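Local coordinates for protein botulinum neurotoxin type C1 (Clostridium botulinum, PDB 3N7K) that probably binds gangliosides on nerve cells through its receptor-binding domain, the part of this neurotoxin captured here, at residues P89-I94 with I185-D190. Residues are numbered along the deposited sequence; the frame is centred on the assembly and turned at random.
Sequences PGYTII and INKIPD
The first torsions of Tyr91 and Lys187 bring their side chains together on one face of the sheet. Tyr91 has CG anti to its own carbonyl carbon, chi1 -83°, which places the ring beside the 185-187 strand. Lys187 has CG anti to its amide nitrogen, chi1 -166°, and an extended chain beyond. Its CB lies over one face of the Tyr91 ring, with CB to Tyr91 CE1 at 4.0 Å. The amide N of Asn186 sits in the ring plane, at the edge. Further along, Lys187 CE reaches the Pro89 ring, 3.4 Å from Pro89 CB.

The backbones pair as antiparallel strands. Thr92 and Asn186 form the hydrogen-bonded pair. Thr92 N donates to Asn186 O at 2.7 Å, and Asn186 N returns a bond to Thr92 O at 3.0 Å. Tyr91 and Lys187 form the next, non-hydrogen-bonded pair. Ile188 N then bonds Gly90 O at 2.9 Å. The N-H points almost straight at the oxygen, 167°, but the donor stands well above the carbonyl plane. This third bond continues the ladder to Gly90 and Ile188.

Thr92 and Asn186 share the other face. The Ile188 side chain crosses that of Thr92 at about a right angle. Its CD1 lies 3.2 Å from Thr92 OG1. Asn186 ND2 turns instead to Glu184 OE1. Ile93 and Ile185 lie side by side, with Ile93 CG2 3.5 Å from Ile185 CD1.

This contact belongs to the lectin-like, N-terminal half of the receptor-binding domain. Strand 91-93 lies between strands 180-187 and 102-107, and a classic beta bulge at Ile93 and Ile94 faces Ile105. Through Met203, strand 202-211 of the other sheet packs against Ile93 and Ile185.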
loop_
_atom_site.group_PDB
_atom_site.type_symbol
_atom_site.label_atom_id
_atom_site.label_comp_id
_atom_site.label_asym_id
_atom_site.label_seq_id
_atom_site.Cartn_x
_atom_site.Cartn_y
_atom_site.Cartn_z
ATOM N N PRO A 89 4.054 -17.806 9.437
ATOM C CA PRO A 89 3.414 -19.121 9.519
ATOM C C PRO A 89 1.975 -19.087 8.993
ATOM O O PRO A 89 1.439 -18.030 8.664
ATOM C CB PRO A 89 3.493 -19.459 11.015
ATOM C CG PRO A 89 3.500 -18.121 11.671
ATOM C CD PRO A 89 4.435 -17.331 10.780
ATOM N N GLY A 90 1.364 -20.261 8.908
ATOM C CA GLY A 90 0.005 -20.354 8.417
ATOM C C GLY A 90 -0.936 -19.624 9.341
ATOM O O GLY A 90 -0.751 -19.638 10.567
ATOM N N TYR A 91 -1.946 -18.996 8.740
ATOM C CA TYR A 91 -2.950 -18.227 9.464
ATOM C C TYR A 91 -4.235 -18.174 8.669
ATOM O O TYR A 91 -4.209 -17.903 7.473
ATOM C CB TYR A 91 -2.492 -16.780 9.648
ATOM C CG TYR A 91 -1.573 -16.509 10.807
ATOM C CD1 TYR A 91 -2.076 -16.284 12.085
ATOM C CD2 TYR A 91 -0.198 -16.423 10.616
ATOM C CE1 TYR A 91 -1.230 -15.967 13.150
ATOM C CE2 TYR A 91 0.658 -16.113 11.668
ATOM C CZ TYR A 91 0.137 -15.882 12.931
ATOM O OH TYR A 91 0.990 -15.552 13.959
ATOM N N THR A 92 -5.357 -18.437 9.326
ATOM C CA THR A 92 -6.642 -18.322 8.659
ATOM C C THR A 92 -7.065 -16.895 9.041
ATOM O O THR A 92 -7.000 -16.527 10.223
ATOM C CB THR A 92 -7.684 -19.324 9.205
ATOM O OG1 THR A 92 -7.235 -20.664 8.984
ATOM C CG2 THR A 92 -9.012 -19.139 8.488
ATOM N N ILE A 93 -7.449 -16.069 8.069
ATOM C CA ILE A 93 -7.849 -14.713 8.427
ATOM C C ILE A 93 -9.346 -14.461 8.269
ATOM O O ILE A 93 -9.962 -13.824 9.131
ATOM C CB ILE A 93 -7.021 -13.648 7.677
ATOM C CG1 ILE A 93 -7.029 -13.905 6.170
ATOM C CG2 ILE A 93 -5.613 -13.640 8.230
ATOM C CD1 ILE A 93 -6.389 -12.780 5.371
ATOM N N ILE A 94 -9.929 -14.933 7.171
ATOM C CA ILE A 94 -11.373 -14.815 6.991
ATOM C C ILE A 94 -11.822 -16.260 6.795
ATOM O O ILE A 94 -11.317 -16.947 5.905
ATOM C CB ILE A 94 -11.785 -13.949 5.746
ATOM C CG1 ILE A 94 -11.599 -12.453 6.029
ATOM C CG2 ILE A 94 -13.260 -14.157 5.436
ATOM C CD1 ILE A 94 -10.182 -11.958 5.888
ATOM N N ILE A 185 -7.613 -13.603 13.299
ATOM C CA ILE A 185 -6.306 -14.158 12.961
ATOM C C ILE A 185 -6.075 -15.465 13.738
ATOM O O ILE A 185 -6.074 -15.462 14.968
ATOM C CB ILE A 185 -5.169 -13.178 13.332
ATOM C CG1 ILE A 185 -5.411 -11.802 12.701
ATOM C CG2 ILE A 185 -3.837 -13.748 12.895
ATOM C CD1 ILE A 185 -5.325 -11.783 11.205
ATOM N N ASN A 186 -5.881 -16.574 13.027
ATOM C CA ASN A 186 -5.641 -17.862 13.681
ATOM C C ASN A 186 -4.540 -18.686 13.050
ATOM O O ASN A 186 -4.616 -19.048 11.878
ATOM C CB ASN A 186 -6.921 -18.681 13.716
ATOM C CG ASN A 186 -7.904 -18.136 14.698
ATOM O OD1 ASN A 186 -7.574 -17.950 15.876
ATOM N ND2 ASN A 186 -9.119 -17.858 14.234
ATOM N N LYS A 187 -3.523 -18.996 13.848
ATOM C CA LYS A 187 -2.390 -19.772 13.370
ATOM C C LYS A 187 -2.768 -21.211 13.036
ATOM O O LYS A 187 -3.436 -21.898 13.811
ATOM C CB LYS A 187 -1.259 -19.754 14.405
ATOM C CG LYS A 187 0.065 -20.249 13.849
ATOM C CD LYS A 187 1.202 -20.037 14.832
ATOM C CE LYS A 187 2.544 -20.378 14.193
ATOM N NZ LYS A 187 3.680 -20.293 15.158
ATOM N N ILE A 188 -2.326 -21.649 11.864
ATOM C CA ILE A 188 -2.592 -22.988 11.369
ATOM C C ILE A 188 -1.748 -24.026 12.110
ATOM O O ILE A 188 -0.680 -23.699 12.634
ATOM C CB ILE A 188 -2.308 -23.040 9.846
ATOM C CG1 ILE A 188 -3.583 -22.714 9.072
ATOM C CG2 ILE A 188 -1.761 -24.390 9.441
ATOM C CD1 ILE A 188 -4.169 -21.365 9.398
ATOM N N PRO A 189 -2.235 -25.288 12.182
ATOM C CA PRO A 189 -1.588 -26.437 12.837
ATOM C C PRO A 189 -0.139 -26.657 12.392
ATOM O O PRO A 189 0.119 -27.106 11.271
ATOM C CB PRO A 189 -2.491 -27.602 12.448
ATOM C CG PRO A 189 -3.833 -26.972 12.450
ATOM C CD PRO A 189 -3.591 -25.659 11.729
ATOM N N ASP A 190 0.789 -26.350 13.294
ATOM C CA ASP A 190 2.225 -26.460 13.051
ATOM C C ASP A 190 2.698 -27.675 12.254
ATOM O O ASP A 190 1.903 -28.462 11.738
ATOM C CB ASP A 190 2.976 -26.426 14.388
ATOM C CG ASP A 190 2.630 -25.207 15.221
ATOM O OD1 ASP A 190 2.767 -24.078 14.704
ATOM O OD2 ASP A 190 2.227 -25.375 16.392
#